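Local atomic coordinates of conserved domain protein (Porphyromonas gingivalis, PDB entry 3PNN), a protein that probably acts as a cytoplasmic glycosyltransferase with a Rossmann-like alpha/beta/alpha fold, forming glycosidic linkages by transfer of a sugar from an activated donor. Residues A[36-41]-A[296-301]; A[80-85]-A[103-108]; A[170-173]-A[179-182]; A[188-193]-A[207-212]. All coordinates share one frame; numbering follows the deposited sequence.

Contact 1: residues A[36-41]-A[296-301]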
loop_
_atom_site.group_PDB
_atom_site.type_symbol
_atom_site.label_atom_id
_atom_site.label_comp_id
_atom_site.label_asym_id
_atom_site.label_seq_id
_atom_site.Cartn_x
_atom_site.Cartn_y
_atom_site.Cartn_z
HETATM N N MSE A 36 2.195 -7.568 -9.197
HETATM C CA MSE A 36 1.451 -8.208 -8.116
HETATM C C MSE A 36 1.945 -9.631 -7.861
HETATM O O MSE A 36 2.061 -10.064 -6.708
HETATM C CB MSE A 36 -0.056 -8.216 -8.412
HETATM C CG MSE A 36 -0.842 -9.023 -7.385
HETATM SE SE MSE A 36 -2.670 -9.318 -7.979
HETATM C CE MSE A 36 -3.184 -7.454 -8.026
ATOM N N ASP A 37 2.231 -10.354 -8.939
ATOM C CA ASP A 37 2.767 -11.712 -8.843
ATOM C C ASP A 37 4.070 -11.774 -8.046
ATOM O O ASP A 37 4.258 -12.688 -7.239
ATOM C CB ASP A 37 3.026 -12.310 -10.235
ATOM C CG ASP A 37 1.737 -12.638 -10.999
ATOM O OD1 ASP A 37 0.662 -12.785 -10.369
ATOM O OD2 ASP A 37 1.818 -12.743 -12.241
ATOM N N TYR A 38 4.988 -10.842 -8.300
ATOM C CA TYR A 38 6.232 -10.791 -7.502
ATOM C C TYR A 38 5.924 -10.575 -6.016
ATOM O O TYR A 38 6.537 -11.213 -5.162
ATOM C CB TYR A 38 7.201 -9.725 -8.040
ATOM C CG TYR A 38 7.779 -10.178 -9.355
ATOM C CD1 TYR A 38 8.950 -10.942 -9.396
ATOM C CD2 TYR A 38 7.120 -9.911 -10.556
ATOM C CE1 TYR A 38 9.462 -11.405 -10.602
ATOM C CE2 TYR A 38 7.636 -10.368 -11.776
ATOM C CZ TYR A 38 8.795 -11.115 -11.788
ATOM O OH TYR A 38 9.303 -11.588 -12.989
ATOM N N SER A 39 4.954 -9.718 -5.712
ATOM C CA SER A 39 4.583 -9.486 -4.301
ATOM C C SER A 39 4.057 -10.750 -3.646
ATOM O O SER A 39 4.446 -11.082 -2.525
ATOM C CB SER A 39 3.528 -8.387 -4.181
ATOM O OG SER A 39 4.100 -7.129 -4.492
ATOM N N VAL A 40 3.159 -11.446 -4.339
ATOM C CA VAL A 40 2.574 -12.660 -3.788
ATOM C C VAL A 40 3.637 -13.736 -3.617
ATOM O O VAL A 40 3.694 -14.398 -2.584
ATOM C CB VAL A 40 1.381 -13.173 -4.637
ATOM C CG1 VAL A 40 0.895 -14.536 -4.117
ATOM C CG2 VAL A 40 0.255 -12.131 -4.625
ATOM N N TYR A 41 4.486 -13.904 -4.627
ATOM C CA TYR A 41 5.589 -14.859 -4.528
ATOM C C TYR A 41 6.452 -14.576 -3.288
ATOM O O TYR A 41 6.787 -15.488 -2.517
ATOM C CB TYR A 41 6.436 -14.804 -5.809
ATOM C CG TYR A 41 7.460 -15.912 -5.934
ATOM C CD1 TYR A 41 7.123 -17.139 -6.516
ATOM C CD2 TYR A 41 8.755 -15.733 -5.483
ATOM C CE1 TYR A 41 8.054 -18.150 -6.638
ATOM C CE2 TYR A 41 9.696 -16.747 -5.593
ATOM C CZ TYR A 41 9.337 -17.952 -6.169
ATOM O OH TYR A 41 10.271 -18.954 -6.285
ATOM N N GLY A 296 19.078 -15.107 -10.139
ATOM C CA GLY A 296 18.498 -16.206 -9.390
ATOM C C GLY A 296 17.554 -15.833 -8.256
ATOM O O GLY A 296 17.145 -16.709 -7.494
ATOM N N GLU A 297 17.189 -14.556 -8.147
ATOM C CA GLU A 297 16.306 -14.108 -7.067
ATOM C C GLU A 297 14.884 -14.630 -7.282
ATOM O O GLU A 297 14.151 -14.854 -6.320
ATOM C CB GLU A 297 16.308 -12.574 -6.952
ATOM C CG GLU A 297 15.362 -11.975 -5.884
ATOM C CD GLU A 297 15.967 -11.916 -4.483
ATOM O OE1 GLU A 297 16.910 -12.686 -4.200
ATOM O OE2 GLU A 297 15.499 -11.094 -3.665
ATOM N N TYR A 298 14.511 -14.840 -8.543
ATOM C CA TYR A 298 13.196 -15.362 -8.914
ATOM C C TYR A 298 13.363 -16.366 -10.032
ATOM O O TYR A 298 14.281 -16.237 -10.840
ATOM C CB TYR A 298 12.266 -14.241 -9.434
ATOM C CG TYR A 298 12.015 -13.160 -8.416
ATOM C CD1 TYR A 298 11.044 -13.318 -7.437
ATOM C CD2 TYR A 298 12.761 -11.993 -8.423
ATOM C CE1 TYR A 298 10.827 -12.341 -6.477
ATOM C CE2 TYR A 298 12.558 -11.010 -7.469
ATOM C CZ TYR A 298 11.589 -11.188 -6.506
ATOM O OH TYR A 298 11.394 -10.218 -5.562
ATOM N N PRO A 299 12.452 -17.349 -10.111
ATOM C CA PRO A 299 12.410 -18.200 -11.304
ATOM C C PRO A 299 11.867 -17.414 -12.492
ATOM O O PRO A 299 11.195 -16.396 -12.301
ATOM C CB PRO A 299 11.418 -19.293 -10.907
ATOM C CG PRO A 299 10.497 -18.610 -9.962
ATOM C CD PRO A 299 11.398 -17.707 -9.148
ATOM N N THR A 300 12.143 -17.870 -13.710
ATOM C CA THR A 300 11.634 -17.149 -14.881
ATOM C C THR A 300 10.111 -17.024 -14.877
ATOM O O THR A 300 9.567 -15.971 -15.201
ATOM C CB THR A 300 12.087 -17.783 -16.201
ATOM O OG1 THR A 300 13.508 -17.715 -16.286
ATOM C CG2 THR A 300 11.477 -17.021 -17.388
ATOM N N LYS A 301 9.422 -18.095 -14.503
ATOM C CA LYS A 301 7.969 -18.054 -14.396
ATOM C C LYS A 301 7.566 -18.288 -12.948
ATOM O O LYS A 301 7.931 -19.295 -12.351
ATOM C CB LYS A 301 7.314 -19.118 -15.285
ATOM C CG LYS A 301 7.470 -18.859 -16.766
ATOM C CD LYS A 301 6.730 -19.896 -17.598
ATOM C CE LYS A 301 7.013 -19.691 -19.079
ATOM N NZ LYS A 301 8.481 -19.572 -19.336
HETATM O O HOH W 1 7.953 -13.184 -14.983
HETATM O O HOH W 2 11.137 -13.514 -12.909
#

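Contact 2: residues A[80-85]-A[103-108]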
loop_
_atom_site.group_PDB
_atom_site.type_symbol
_atom_site.label_atom_id
_atom_site.label_comp_id
_atom_site.label_asym_id
_atom_site.label_seq_id
_atom_site.Cartn_x
_atom_site.Cartn_y
_atom_site.Cartn_z
ATOM N N VAL A 80 -12.689 -9.118 -0.688
ATOM C CA VAL A 80 -13.630 -8.194 -0.061
ATOM C C VAL A 80 -13.883 -7.051 -1.030
ATOM O O VAL A 80 -13.126 -6.864 -1.983
ATOM C CB VAL A 80 -13.163 -7.671 1.326
ATOM C CG1 VAL A 80 -12.971 -8.840 2.287
ATOM C CG2 VAL A 80 -11.868 -6.822 1.225
ATOM N N PHE A 81 -14.964 -6.306 -0.815
ATOM C CA PHE A 81 -15.430 -5.372 -1.840
ATOM C C PHE A 81 -15.589 -3.943 -1.339
ATOM O O PHE A 81 -16.285 -3.695 -0.354
ATOM C CB PHE A 81 -16.763 -5.867 -2.425
ATOM C CG PHE A 81 -16.647 -7.207 -3.081
ATOM C CD1 PHE A 81 -16.310 -7.307 -4.420
ATOM C CD2 PHE A 81 -16.821 -8.368 -2.340
ATOM C CE1 PHE A 81 -16.165 -8.554 -5.027
ATOM C CE2 PHE A 81 -16.684 -9.612 -2.931
ATOM C CZ PHE A 81 -16.356 -9.702 -4.280
ATOM N N GLN A 82 -14.965 -3.002 -2.036
ATOM C CA GLN A 82 -15.122 -1.588 -1.694
ATOM C C GLN A 82 -16.226 -0.983 -2.530
ATOM O O GLN A 82 -16.087 -0.867 -3.748
ATOM C CB GLN A 82 -13.823 -0.812 -1.942
ATOM C CG GLN A 82 -13.944 0.689 -1.605
ATOM C CD GLN A 82 -12.767 1.528 -2.102
ATOM O OE1 GLN A 82 -12.201 1.262 -3.166
ATOM N NE2 GLN A 82 -12.415 2.566 -1.343
ATOM N N GLU A 83 -17.329 -0.604 -1.885
ATOM C CA GLU A 83 -18.425 0.069 -2.573
ATOM C C GLU A 83 -18.737 1.413 -1.910
ATOM O O GLU A 83 -18.486 1.612 -0.718
ATOM C CB GLU A 83 -19.673 -0.820 -2.625
ATOM C CG GLU A 83 -19.444 -2.223 -3.222
ATOM C CD GLU A 83 -18.916 -2.216 -4.666
ATOM O OE1 GLU A 83 -19.235 -1.277 -5.435
ATOM O OE2 GLU A 83 -18.182 -3.166 -5.039
ATOM N N LEU A 84 -19.289 2.333 -2.691
ATOM C CA LEU A 84 -19.583 3.679 -2.209
ATOM C C LEU A 84 -20.549 3.701 -1.025
ATOM O O LEU A 84 -20.467 4.583 -0.172
ATOM C CB LEU A 84 -20.134 4.542 -3.351
ATOM C CG LEU A 84 -19.192 4.860 -4.513
ATOM C CD1 LEU A 84 -19.983 5.404 -5.707
ATOM C CD2 LEU A 84 -18.110 5.840 -4.072
ATOM N N ASP A 85 -21.464 2.736 -0.981
ATOM C CA ASP A 85 -22.510 2.729 0.040
ATOM C C ASP A 85 -22.128 1.952 1.303
ATOM O O ASP A 85 -22.942 1.801 2.215
ATOM C CB ASP A 85 -23.840 2.211 -0.534
ATOM C CG ASP A 85 -23.781 0.741 -0.933
ATOM O OD1 ASP A 85 -22.694 0.129 -0.847
ATOM O OD2 ASP A 85 -24.831 0.192 -1.336
ATOM N N THR A 103 -8.093 5.160 0.184
ATOM C CA THR A 103 -7.390 3.937 0.578
ATOM C C THR A 103 -7.729 3.398 1.970
ATOM O O THR A 103 -7.718 2.180 2.176
ATOM C CB THR A 103 -5.848 4.062 0.476
ATOM O OG1 THR A 103 -5.394 5.116 1.342
ATOM C CG2 THR A 103 -5.440 4.355 -0.960
ATOM N N ASN A 104 -7.985 4.275 2.938
ATOM C CA ASN A 104 -8.294 3.755 4.269
ATOM C C ASN A 104 -9.752 3.264 4.338
ATOM O O ASN A 104 -10.076 2.428 5.169
ATOM C CB ASN A 104 -7.936 4.748 5.390
ATOM C CG ASN A 104 -7.514 4.050 6.682
ATOM O OD1 ASN A 104 -8.286 3.306 7.284
ATOM N ND2 ASN A 104 -6.293 4.311 7.123
ATOM N N HIS A 105 -10.614 3.739 3.434
ATOM C CA HIS A 105 -11.956 3.148 3.319
ATOM C C HIS A 105 -11.852 1.737 2.710
ATOM O O HIS A 105 -12.521 0.807 3.148
ATOM C CB HIS A 105 -12.903 4.030 2.500
ATOM C CG HIS A 105 -14.233 3.396 2.214
ATOM N ND1 HIS A 105 -14.567 2.889 0.973
ATOM C CD2 HIS A 105 -15.314 3.192 3.004
ATOM C CE1 HIS A 105 -15.795 2.401 1.014
ATOM N NE2 HIS A 105 -16.272 2.575 2.234
ATOM N N ALA A 106 -10.999 1.590 1.703
ATOM C CA ALA A 106 -10.676 0.270 1.162
ATOM C C ALA A 106 -10.162 -0.686 2.246
ATOM O O ALA A 106 -10.562 -1.850 2.292
ATOM C CB ALA A 106 -9.670 0.395 0.028
ATOM N N VAL A 107 -9.282 -0.205 3.124
ATOM C CA VAL A 107 -8.793 -1.027 4.226
ATOM C C VAL A 107 -9.934 -1.497 5.143
ATOM O O VAL A 107 -9.977 -2.661 5.559
ATOM C CB VAL A 107 -7.721 -0.280 5.079
ATOM C CG1 VAL A 107 -7.414 -1.059 6.350
ATOM C CG2 VAL A 107 -6.437 -0.078 4.268
ATOM N N LEU A 108 -10.849 -0.590 5.467
ATOM C CA LEU A 108 -11.994 -0.936 6.313
ATOM C C LEU A 108 -12.795 -2.125 5.765
ATOM O O LEU A 108 -13.462 -2.825 6.519
ATOM C CB LEU A 108 -12.924 0.268 6.497
ATOM C CG LEU A 108 -12.487 1.272 7.567
ATOM C CD1 LEU A 108 -13.342 2.514 7.506
ATOM C CD2 LEU A 108 -12.565 0.623 8.957
#

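Contact 3: residues A[170-173]-A[179-182]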
loop_
_atom_site.group_PDB
_atom_site.type_symbol
_atom_site.label_atom_id
_atom_site.label_comp_id
_atom_site.label_asym_id
_atom_site.label_seq_id
_atom_site.Cartn_x
_atom_site.Cartn_y
_atom_site.Cartn_z
ATOM N N VAL A 170 6.137 11.561 3.228
ATOM C CA VAL A 170 7.401 11.968 3.839
ATOM C C VAL A 170 7.337 11.786 5.353
ATOM O O VAL A 170 6.439 12.312 6.017
ATOM C CB VAL A 170 7.767 13.423 3.479
ATOM C CG1 VAL A 170 9.015 13.848 4.231
ATOM C CG2 VAL A 170 7.988 13.548 1.973
ATOM N N CYS A 171 8.287 11.029 5.893
ATOM C CA CYS A 171 8.214 10.594 7.281
ATOM C C CYS A 171 9.199 11.310 8.192
ATOM O O CYS A 171 10.338 11.540 7.814
ATOM C CB CYS A 171 8.528 9.103 7.357
ATOM S SG CYS A 171 7.280 8.106 6.578
ATOM N N GLN A 172 8.750 11.632 9.400
ATOM C CA GLN A 172 9.652 12.063 10.463
ATOM C C GLN A 172 9.838 10.867 11.372
ATOM O O GLN A 172 8.857 10.278 11.823
ATOM C CB GLN A 172 9.043 13.221 11.250
ATOM C CG GLN A 172 8.586 14.365 10.352
ATOM C CD GLN A 172 9.719 14.882 9.490
ATOM O OE1 GLN A 172 10.832 15.085 9.977
ATOM N NE2 GLN A 172 9.448 15.086 8.200
ATOM N N VAL A 173 11.092 10.504 11.638
ATOM C CA VAL A 173 11.388 9.303 12.419
ATOM C C VAL A 173 12.402 9.624 13.516
ATOM O O VAL A 173 13.435 10.247 13.258
ATOM C CB VAL A 173 11.927 8.174 11.522
ATOM C CG1 VAL A 173 12.098 6.882 12.316
ATOM C CG2 VAL A 173 10.987 7.937 10.338
ATOM N N LEU A 179 7.940 6.363 14.109
ATOM C CA LEU A 179 7.331 7.374 13.251
ATOM C C LEU A 179 6.693 8.449 14.120
ATOM O O LEU A 179 5.887 8.147 15.004
ATOM C CB LEU A 179 6.251 6.719 12.369
ATOM C CG LEU A 179 5.647 7.580 11.264
ATOM C CD1 LEU A 179 6.755 8.007 10.314
ATOM C CD2 LEU A 179 4.506 6.843 10.511
ATOM N N THR A 180 7.050 9.706 13.895
ATOM C CA THR A 180 6.436 10.775 14.678
ATOM C C THR A 180 5.503 11.600 13.807
ATOM O O THR A 180 4.699 12.378 14.315
ATOM C CB THR A 180 7.482 11.703 15.331
ATOM O OG1 THR A 180 8.243 12.346 14.306
ATOM C CG2 THR A 180 8.413 10.913 16.234
ATOM N N GLY A 181 5.609 11.425 12.493
ATOM C CA GLY A 181 4.741 12.142 11.573
ATOM C C GLY A 181 4.883 11.631 10.155
ATOM O O GLY A 181 5.967 11.239 9.735
ATOM N N VAL A 182 3.785 11.630 9.408
ATOM C CA VAL A 182 3.844 11.313 7.995
ATOM C C VAL A 182 2.841 12.181 7.235
ATOM O O VAL A 182 1.676 12.316 7.634
ATOM C CB VAL A 182 3.623 9.797 7.741
ATOM C CG1 VAL A 182 2.310 9.325 8.369
ATOM C CG2 VAL A 182 3.667 9.489 6.260
#

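Contact 4: residues A[188-193]-A[207-212]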
loop_
_atom_site.group_PDB
_atom_site.type_symbol
_atom_site.label_atom_id
_atom_site.label_comp_id
_atom_site.label_asym_id
_atom_site.label_seq_id
_atom_site.Cartn_x
_atom_site.Cartn_y
_atom_site.Cartn_z
ATOM N N ILE A 188 7.770 15.798 -5.789
ATOM C CA ILE A 188 9.153 15.599 -5.374
ATOM C C ILE A 188 10.026 15.251 -6.574
ATOM O O ILE A 188 9.775 14.272 -7.283
ATOM C CB ILE A 188 9.277 14.477 -4.321
ATOM C CG1 ILE A 188 8.298 14.716 -3.170
ATOM C CG2 ILE A 188 10.726 14.369 -3.824
ATOM C CD1 ILE A 188 8.196 13.554 -2.199
ATOM N N GLU A 189 11.058 16.054 -6.789
ATOM C CA GLU A 189 11.979 15.845 -7.897
ATOM C C GLU A 189 13.399 16.155 -7.466
ATOM O O GLU A 189 13.625 17.026 -6.622
ATOM C CB GLU A 189 11.632 16.769 -9.071
ATOM C CG GLU A 189 10.379 16.414 -9.837
ATOM C CD GLU A 189 10.215 17.263 -11.093
ATOM O OE1 GLU A 189 9.580 18.337 -11.006
ATOM O OE2 GLU A 189 10.727 16.859 -12.162
ATOM N N ARG A 190 14.363 15.464 -8.062
ATOM C CA ARG A 190 15.745 15.864 -7.897
ATOM C C ARG A 190 16.058 16.838 -9.012
ATOM O O ARG A 190 16.201 16.446 -10.173
ATOM C CB ARG A 190 16.708 14.675 -7.947
ATOM C CG ARG A 190 18.139 15.063 -7.591
ATOM C CD ARG A 190 19.122 13.916 -7.742
ATOM N NE ARG A 190 18.902 12.848 -6.770
ATOM C CZ ARG A 190 18.339 11.676 -7.056
ATOM N NH1 ARG A 190 18.183 10.766 -6.105
ATOM N NH2 ARG A 190 17.933 11.410 -8.295
ATOM N N THR A 191 16.129 18.114 -8.653
ATOM C CA THR A 191 16.438 19.165 -9.607
ATOM C C THR A 191 17.885 19.587 -9.398
ATOM O O THR A 191 18.224 20.211 -8.392
ATOM C CB THR A 191 15.476 20.355 -9.453
ATOM O OG1 THR A 191 15.285 20.642 -8.060
ATOM C CG2 THR A 191 14.127 20.016 -10.065
ATOM N N ASP A 192 18.732 19.206 -10.347
ATOM C CA ASP A 192 20.173 19.425 -10.268
ATOM C C ASP A 192 20.764 19.237 -8.864
ATOM O O ASP A 192 21.106 20.206 -8.182
ATOM C CB ASP A 192 20.548 20.799 -10.829
ATOM C CG ASP A 192 21.994 20.866 -11.285
ATOM O OD1 ASP A 192 22.780 19.965 -10.916
ATOM O OD2 ASP A 192 22.343 21.817 -12.017
ATOM N N GLY A 193 20.879 17.982 -8.442
ATOM C CA GLY A 193 21.613 17.646 -7.235
ATOM C C GLY A 193 20.826 17.602 -5.938
ATOM O O GLY A 193 21.211 16.891 -5.014
ATOM N N LEU A 207 15.068 17.599 0.778
ATOM C CA LEU A 207 15.079 16.305 1.431
ATOM C C LEU A 207 16.439 15.673 1.187
ATOM O O LEU A 207 16.957 15.732 0.075
ATOM C CB LEU A 207 13.997 15.415 0.812
ATOM C CG LEU A 207 12.662 15.116 1.502
ATOM C CD1 LEU A 207 12.210 16.194 2.452
ATOM C CD2 LEU A 207 11.584 14.818 0.456
ATOM N N ALA A 208 17.014 15.058 2.218
ATOM C CA ALA A 208 18.237 14.278 2.051
ATOM C C ALA A 208 17.974 13.056 1.177
ATOM O O ALA A 208 16.841 12.570 1.107
ATOM C CB ALA A 208 18.768 13.842 3.410
ATOM N N GLU A 209 19.014 12.545 0.522
ATOM C CA GLU A 209 18.863 11.340 -0.297
ATOM C C GLU A 209 18.301 10.156 0.501
ATOM O O GLU A 209 17.554 9.325 -0.040
ATOM C CB GLU A 209 20.199 10.945 -0.928
ATOM C CG GLU A 209 20.707 11.927 -1.982
ATOM C CD GLU A 209 19.938 11.843 -3.293
ATOM O OE1 GLU A 209 19.368 10.769 -3.600
ATOM O OE2 GLU A 209 19.914 12.857 -4.024
ATOM N N ASP A 210 18.680 10.071 1.776
ATOM C CA ASP A 210 18.268 8.945 2.620
ATOM C C ASP A 210 17.043 9.230 3.495
ATOM O O ASP A 210 16.716 8.446 4.382
ATOM C CB ASP A 210 19.430 8.478 3.507
ATOM C CG ASP A 210 19.890 9.551 4.484
ATOM O OD1 ASP A 210 19.391 10.698 4.406
ATOM O OD2 ASP A 210 20.752 9.243 5.338
ATOM N N ALA A 211 16.368 10.352 3.257
ATOM C CA ALA A 211 15.159 10.675 4.011
ATOM C C ALA A 211 14.133 9.549 3.871
ATOM O O ALA A 211 13.857 9.085 2.762
ATOM C CB ALA A 211 14.560 11.991 3.516
ATOM N N PRO A 212 13.556 9.108 4.995
ATOM C CA PRO A 212 12.624 7.976 4.934
ATOM C C PRO A 212 11.286 8.368 4.303
ATOM O O PRO A 212 10.780 9.476 4.559
ATOM C CB PRO A 212 12.399 7.612 6.405
ATOM C CG PRO A 212 13.248 8.565 7.218
ATOM C CD PRO A 212 13.680 9.671 6.349
HETATM O O HOH W 3 20.400 15.377 -2.883
#

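Contact 1: residues A[36-41]-A[296-301]
Tyr-38 drives the edge of its ring into one face of Tyr-298, a T-shaped stack with centroids 4.9 Å apart and planes at 87°. CD1 of Tyr-38 is the leading atom, standing 3.6 Å above the centre of the Tyr-298 ring. The CG of Tyr-38 lies anti to its carbonyl carbon (chi1 -71°), which carries the ring out from the helix toward the C-terminal segment. One turn on, Tyr-41 adopts the other common setting, CG anti to the backbone N (chi1 -170°), and meets the edge of Tyr-298 in its plane, CD2 lying 3.9 Å from Tyr-298 CD1. The far end of Tyr-41 abuts the proline, its OH 3.3 Å from Pro-299 CD. Two waters extend the grip of the Tyr-38 hydroxyl to the backbone: one sits 2.9 Å from Tyr-38 OH and donates to Thr-300 O, the other sits 2.7 Å from Tyr-38 OH and donates to Pro-299 O. Tyr-298 OH is hydrogen-bonded back to Asp-42. The contact thus pins the C-terminal tail, which leaves helix 282-294 through a Schellman motif at Gly-296, to helix 35-46, whose Met-36 and Val-40 pack on helix 60-71 and strand 50-55, and Ser-39 on helix 129-140.

Contact 2: residues A[80-85]-A[103-108]
Gln-82 reaches from the loop following strand 77-81 to His-105 on helix 103-108, and one hydrogen bond joins the two side chains. NE2 of Gln-82 donates to ND1 of His-105 over 3.2 Å, with an N-H...N angle of 160°. The donor lies in the imidazole plane and the acceptor in the amide plane, so the two flat groups, only 27° apart, meet edge to edge. Gln-82 can span the gap because its CG is anti to the backbone N (chi1 180°) and the chain stays extended beyond it. The second partners fix how both groups are turned: Gln-82 OE1 accepts from Arg-56, which identifies NE2 as the nitrogen facing the histidine, while His-105 NE2 is hydrogen-bonded to Arg-86 O.

Van der Waals contacts fill in around this bond. The CG methylene of Gln-82 sits beside the ND1-CE1 side of the ring, 3.4 Å from His-105 ND1, and the amide tip rests on the helix, NE2 being 3.8 Å from Ala-106 CB.

A separate, polar approach comes from the backbone: Glu-83 O faces the ring edge near its plane, 3.3 Å from His-105 CE1.

Aromatic neighbours complete the setting of the imidazole, with Trp-101 meeting it edge-to-face and Phe-232 packing against it. The contact is buried at the C-terminal end of a parallel strand beside 50-55, the edge where Rossmann-like folds usually build their ligand sites; a glycerol, probably from the crystallisation liquor, lies about 6 Å from the Gln-82 side chain and may mark a pocket.

Contact 3: residues A[170-173]-A[179-182]
Cys-171 packs against Leu-179 and Val-182 across a beta hairpin whose two antiparallel strands, 166-173 and 179-191, are offset by a classic beta bulge. Followed outward, its side chain keeps one neighbour and gains another. CB lies 3.6 Å from Leu-179 CD1; SG, one bond further, touches two methyls, 3.8 Å from Leu-179 CD1 and 3.9 Å from Val-182 CG2. Leu-179 brings its methyl inward because its CG is anti to the backbone N (chi1 -171°), and the same CD1 also approaches Val-173 CG2 more loosely, so this methyl is shared by Cys-171 and Val-173. Beyond it, Leu-179 packs on helix 249-259 and strand 263-268.

The bulge lies opposite Gln-172, which faces both Thr-180 and Gly-181. Its two backbone bonds are nearly straight: Gln-172 N donates to Gly-181 O at 2.8 Å and 170°, and Thr-180 N donates to Gln-172 O at 2.8 Å and 175°. The extra residue moves the register by one, so that Cys-171 pairs with Val-182 but Val-173 with Leu-179. The Gln-172 side chain emerges on the other face, bends at its second torsion and leads away from the partner strand; the residue is exposed. Near its root, the hydroxyl of Thr-180 closes in, OG1 lying 3.3 Å from Gln-172 CB.

Contact 4: residues A[188-193]-A[207-212]
Arg-190 lays the side of its guanidinium against the carboxylate of Glu-209, the two planes only 15° apart. The grip is bidentate and side-on: NE donates to Glu-209 OE2 at 2.9 Å, and NH1 donates to Glu-209 OE1 at 2.8 Å with an N-H...O angle of 159°. Each oxygen offers its syn lone pair, and both lie close to the guanidinium plane. Arg-190 runs out extended from the strand, then bends about the CG-CD bond (chi3 -68°), which swings the NE edge round to the acid. Glu-209 is folded at its second torsion, and its side chain meets that of the arginine at about a right angle. The arginine has a further partner, since NH1 is also hydrogen-bonded to the backbone carbonyl of Gly-157.

A water widens the connection on the side of OE2. It donates both to Glu-209 OE2, at 2.8 Å, and to Gly-193 O, at 2.7 Å, tying the turn after strand 179-191 to the same carboxylate. Apolar packing between the segments is slight, Ile-188 CG2 approaching Leu-207 CD2 at 4.4 Å. Glu-209 itself stands in a type I beta turn from Ala-208 to Ala-211, closed by a hydrogen bond from Ala-211 N to Ala-208 O, before the chain enters strand 212-215.

With OE2 taking a bond from NE and another from the water, and OE1 one from NH1, the carboxylate is probably ionised and its charge largely offset by the arginine. The two in-plane hydrogen bonds would fix the rotation of the groups against each other; at this exposed site solvent probably weakens the electrostatic gain.

In the fold
From the N terminus, helix 35-46 supplies the first half of contact 1, which closes only when the C-terminal tail returns, after 254 intervening residues. The other three contacts all fall within that long loop and follow one another in series without crossing. Contact 2 closes first, bringing helix 103-108 back to the end of strand 77-81. Contact 3 then closes a beta hairpin with a five-residue connection, and contact 4 links the far end of its second strand to the loop before strand 212-215. Contacts 3 and 4 share strand 179-191 and touch, with a probable hydrogen bond from Cys-171 N to Pro-212 O. Contacts 2 and 4 lie on opposite sides of the chain's centre, their own centres about 33 Å apart.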